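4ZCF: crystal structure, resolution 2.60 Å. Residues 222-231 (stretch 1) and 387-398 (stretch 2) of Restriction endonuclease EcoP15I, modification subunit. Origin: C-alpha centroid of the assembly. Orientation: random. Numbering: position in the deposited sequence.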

# COMPACT_ATOMS: atom_id res chain seq x y z
N GLY A 222 0.12 4.88 -6.87
CA GLY A 222 0.47 6.13 -7.52
C GLY A 222 -0.39 7.24 -6.97
O GLY A 222 -1.27 7.00 -6.13
N ASP A 223 -0.10 8.48 -7.40
CA ASP A 223 -0.84 9.67 -7.01
C ASP A 223 -1.36 10.29 -8.25
O ASP A 223 -0.69 10.27 -9.29
N LEU A 224 -2.60 10.77 -8.16
CA LEU A 224 -3.30 11.42 -9.25
C LEU A 224 -3.36 12.91 -8.95
O LEU A 224 -3.46 13.32 -7.80
N VAL A 225 -3.28 13.72 -10.02
CA VAL A 225 -3.32 15.18 -9.94
C VAL A 225 -4.62 15.63 -10.49
O VAL A 225 -4.92 15.38 -11.65
N TRP A 226 -5.47 16.18 -9.63
CA TRP A 226 -6.78 16.70 -10.02
C TRP A 226 -6.69 18.23 -10.22
O TRP A 226 -6.60 18.97 -9.24
N LYS A 227 -6.61 18.68 -11.49
CA LYS A 227 -6.61 20.10 -11.85
C LYS A 227 -8.12 20.47 -11.93
O LYS A 227 -8.81 20.13 -12.89
N ASN A 228 -8.62 21.06 -10.82
CA ASN A 228 -10.02 21.32 -10.53
C ASN A 228 -10.44 22.78 -10.36
O ASN A 228 -11.61 23.05 -10.10
N ALA A 229 -9.48 23.71 -10.43
CA ALA A 229 -9.73 25.14 -10.23
C ALA A 229 -9.08 25.98 -11.32
O ALA A 229 -8.19 25.49 -12.02
N THR A 230 -9.55 27.23 -11.46
CA THR A 230 -9.08 28.25 -12.37
C THR A 230 -8.99 29.51 -11.54
O THR A 230 -10.01 30.12 -11.20
N ASP A 231 -7.77 29.85 -11.12
CA ASP A 231 -7.54 31.00 -10.28
C ASP A 231 -6.81 32.06 -11.04
O ASP A 231 -5.64 31.86 -11.38
N LYS A 387 -7.05 3.93 -20.33
CA LYS A 387 -6.19 3.87 -19.14
C LYS A 387 -6.54 5.00 -18.14
O LYS A 387 -7.25 5.97 -18.49
N LEU A 388 -5.94 4.93 -16.93
CA LEU A 388 -6.11 6.01 -15.97
C LEU A 388 -4.86 6.90 -16.05
O LEU A 388 -3.81 6.53 -15.56
N SER A 389 -4.97 8.06 -16.72
CA SER A 389 -3.88 9.02 -16.80
C SER A 389 -3.69 9.70 -15.39
O SER A 389 -4.66 9.84 -14.66
N SER A 390 -2.44 10.05 -15.02
CA SER A 390 -2.13 10.63 -13.70
C SER A 390 -2.62 12.05 -13.44
O SER A 390 -2.77 12.45 -12.27
N VAL A 391 -2.85 12.83 -14.52
CA VAL A 391 -3.31 14.23 -14.45
C VAL A 391 -4.74 14.35 -14.98
O VAL A 391 -4.95 14.23 -16.18
N ILE A 392 -5.71 14.60 -14.09
CA ILE A 392 -7.14 14.77 -14.45
C ILE A 392 -7.60 16.23 -14.41
O ILE A 392 -7.54 16.87 -13.36
N HIS A 393 -8.09 16.72 -15.55
CA HIS A 393 -8.64 18.07 -15.76
C HIS A 393 -10.12 17.98 -15.69
O HIS A 393 -10.75 17.45 -16.60
N LEU A 394 -10.68 18.48 -14.60
CA LEU A 394 -12.12 18.46 -14.36
C LEU A 394 -12.44 19.56 -13.36
O LEU A 394 -11.95 19.51 -12.23
N ASP A 395 -13.23 20.56 -13.80
CA ASP A 395 -13.64 21.68 -12.98
C ASP A 395 -14.47 21.16 -11.80
O ASP A 395 -15.49 20.48 -11.99
N GLY A 396 -14.00 21.48 -10.60
CA GLY A 396 -14.66 21.07 -9.36
C GLY A 396 -15.88 21.90 -9.04
O GLY A 396 -16.73 21.43 -8.28
N ARG A 397 -15.98 23.12 -9.59
CA ARG A 397 -17.11 24.02 -9.35
C ARG A 397 -18.50 23.50 -9.82
O ARG A 397 -19.51 24.00 -9.35
N VAL A 398 -18.52 22.41 -10.64
CA VAL A 398 -19.75 21.73 -11.09
C VAL A 398 -20.52 21.07 -9.94
O VAL A 398 -21.69 20.76 -10.13

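Side-chain packing between residues 222-231 and 387-398 of the EcoP15I modification subunit. Strand 222-227 runs beside the short strand 391-393 in parallel, the two axes approaching to 4.7 Å at an angle of 23°, and the contact buries 731 Å² in all. The backbone ladder fixes the spacing: Val225 N donates to Ser390 O (2.6 Å), Ile392 N to Val225 O (2.7 Å), Lys227 N to Ile392 O (2.8 Å) and Leu394 N to Lys227 O (3.0 Å). Because the bridged residues lie side by side, their side chains emerge in pairs, Trp226 with Ile392 on one face of the sheet, Val225 with Val391 and Lys227 with His393 on the other.

On the tryptophan face, Trp226 (chi1 t, chi2 32°) is the broad bump. Its indole swings back toward stretch 2 and lies along the turn that follows the strand. CD1 rests 4.5 Å from Ile392 CB and 4.2 Å from Leu394 CB, while NE1 makes a weak hydrogen bond to Leu394 O at 2.9 Å, its N-H...O angle only 125°. Farther along the ring, CZ2 reaches 3.9 Å from Gly396 CA. Gly396 has no side chain, although there is room for a CB here; its backbone is held by Gly396 N donating to Asn228 O (2.9 Å). Leu394 (t, chi2 p) leaves its backbone sideways, yet its CB still comes within 3.5 Å of Trp226 NE1.

Toward the start of the contact, Leu224 (m, chi2 t) also leaves sideways and fills the space between Leu388 and Ile392. Its CD2 lies 3.9 Å from Leu388 CG and 3.9 Å from Ser389 O, and its CB sits 4.3 Å from Ile392 CD1. Leu388 (t, chi2 p) points toward stretch 1, and Ile392 (m, chi2 t) extends its CD1 in the direction of Leu224, so three branched aliphatic chains close up this end. Ser390 (p) contributes little bulk: its CB is 4.1 Å from Asp223 O, and its OG is satisfied elsewhere in the structure.

Across the sheet, Val225 and Val391, both t, make a compact pair with Val225 CB 4.3 Å from Val391 CG2. Next to them Lys227 (chi1 t, chi2 off-rotamer at 94°) sets its CG 3.2 Å from His393 ND1, a tight contact, as the imidazole (m, chi2 -88°) leans toward stretch 1. The lysine's end then leads away, and NZ donates to Ala229 O at 2.9 Å within its own stretch.

The far margin is looser. Asn228 (p) points sideways. Thr230 (m) points toward stretch 2, its CB 3.8 Å from Arg397 NH2 at the edge of the guanidinium, but Arg397 (p, chi2 t) is poorly ordered. Its NE pairs with Asp395 OD2 at 3.2 Å by charge alone, since that oxygen lies well out of the guanidinium plane. Asp395 (t) starts away from stretch 1, and its carboxylate end comes nearer.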

# COMPACT_ATOMS: atom_id res chain seq x y z
CB ASP A 223 0.03 10.66 -6.21
CG ASP A 223 0.73 10.01 -5.03
OD1 ASP A 223 0.07 9.21 -4.28
OD2 ASP A 223 1.96 10.24 -4.86
CB LEU A 224 -4.73 10.86 -9.43
CG LEU A 224 -4.88 9.33 -9.50
CD1 LEU A 224 -6.31 8.91 -9.11
CD2 LEU A 224 -4.52 8.81 -10.90
CB VAL A 225 -2.08 15.83 -10.59
CG1 VAL A 225 -2.25 17.33 -10.76
CG2 VAL A 225 -0.82 15.51 -9.77
CB TRP A 226 -7.88 16.29 -9.00
CG TRP A 226 -9.28 16.68 -9.40
CD1 TRP A 226 -9.79 16.76 -10.67
CD2 TRP A 226 -10.36 17.01 -8.52
NE1 TRP A 226 -11.08 17.23 -10.63
CE2 TRP A 226 -11.48 17.34 -9.33
CE3 TRP A 226 -10.49 17.10 -7.12
CZ2 TRP A 226 -12.71 17.72 -8.79
CZ3 TRP A 226 -11.71 17.48 -6.58
CH2 TRP A 226 -12.81 17.79 -7.40
CB LYS A 227 -5.81 20.35 -13.14
CG LYS A 227 -6.19 21.61 -13.91
CD LYS A 227 -5.38 22.81 -13.58
CE LYS A 227 -5.73 23.94 -14.54
NZ LYS A 227 -7.16 24.37 -14.50
CB ASN A 228 -10.38 20.54 -9.26
CG ASN A 228 -9.70 21.02 -8.00
OD1 ASN A 228 -8.59 21.55 -8.02
ND2 ASN A 228 -10.34 20.83 -6.84
CB ALA A 229 -9.23 25.58 -8.86
CB THR A 230 -9.99 28.35 -13.59
OG1 THR A 230 -10.01 27.07 -14.23
CG2 THR A 230 -9.53 29.39 -14.59
CB ASP A 231 -6.80 30.61 -8.99
CG ASP A 231 -7.00 31.59 -7.85
OD1 ASP A 231 -7.34 32.76 -8.13
OD2 ASP A 231 -6.83 31.19 -6.68
CB LYS A 387 -4.71 4.05 -19.57
CG LYS A 387 -4.38 5.46 -20.05
CD LYS A 387 -2.99 5.62 -20.57
CE LYS A 387 -2.68 7.08 -20.78
NZ LYS A 387 -2.02 7.33 -22.08
CB LEU A 388 -6.32 5.44 -14.56
CG LEU A 388 -6.38 6.39 -13.36
CD1 LEU A 388 -7.51 7.43 -13.50
CD2 LEU A 388 -6.53 5.62 -12.10
CB SER A 389 -4.13 10.04 -17.90
OG SER A 389 -3.36 11.22 -17.68
CB SER A 390 -0.64 10.51 -13.39
OG SER A 390 0.14 11.39 -14.18
CB VAL A 391 -2.34 15.22 -15.15
CG1 VAL A 391 -2.82 16.67 -15.01
CG2 VAL A 391 -0.93 15.06 -14.62
CB ILE A 392 -8.06 13.87 -13.59
CG1 ILE A 392 -7.45 12.47 -13.34
CG2 ILE A 392 -9.47 13.81 -14.17
CD1 ILE A 392 -7.94 11.79 -12.07
CB HIS A 393 -8.22 18.65 -17.13
CG HIS A 393 -6.76 18.93 -17.18
ND1 HIS A 393 -6.25 20.14 -16.76
CD2 HIS A 393 -5.74 18.09 -17.47
CE1 HIS A 393 -4.94 20.02 -16.85
NE2 HIS A 393 -4.59 18.80 -17.27
CB LEU A 394 -12.53 17.08 -13.84
CG LEU A 394 -13.98 16.88 -13.49
CD1 LEU A 394 -14.82 16.63 -14.74
CD2 LEU A 394 -14.12 15.79 -12.44
CB ASP A 395 -14.45 22.69 -13.82
CG ASP A 395 -14.45 24.14 -13.31
OD1 ASP A 395 -14.04 24.37 -12.14
OD2 ASP A 395 -14.81 25.03 -14.10
CB ARG A 397 -16.80 25.50 -9.68
CG ARG A 397 -16.90 25.90 -11.15
CD ARG A 397 -16.53 27.36 -11.31
NE ARG A 397 -15.72 27.61 -12.50
CZ ARG A 397 -14.46 28.04 -12.49
NH1 ARG A 397 -13.84 28.29 -11.34
NH2 ARG A 397 -13.80 28.23 -13.63
CB VAL A 398 -19.59 20.78 -12.30
CG1 VAL A 398 -19.22 21.55 -13.55
CG2 VAL A 398 -18.60 19.65 -12.03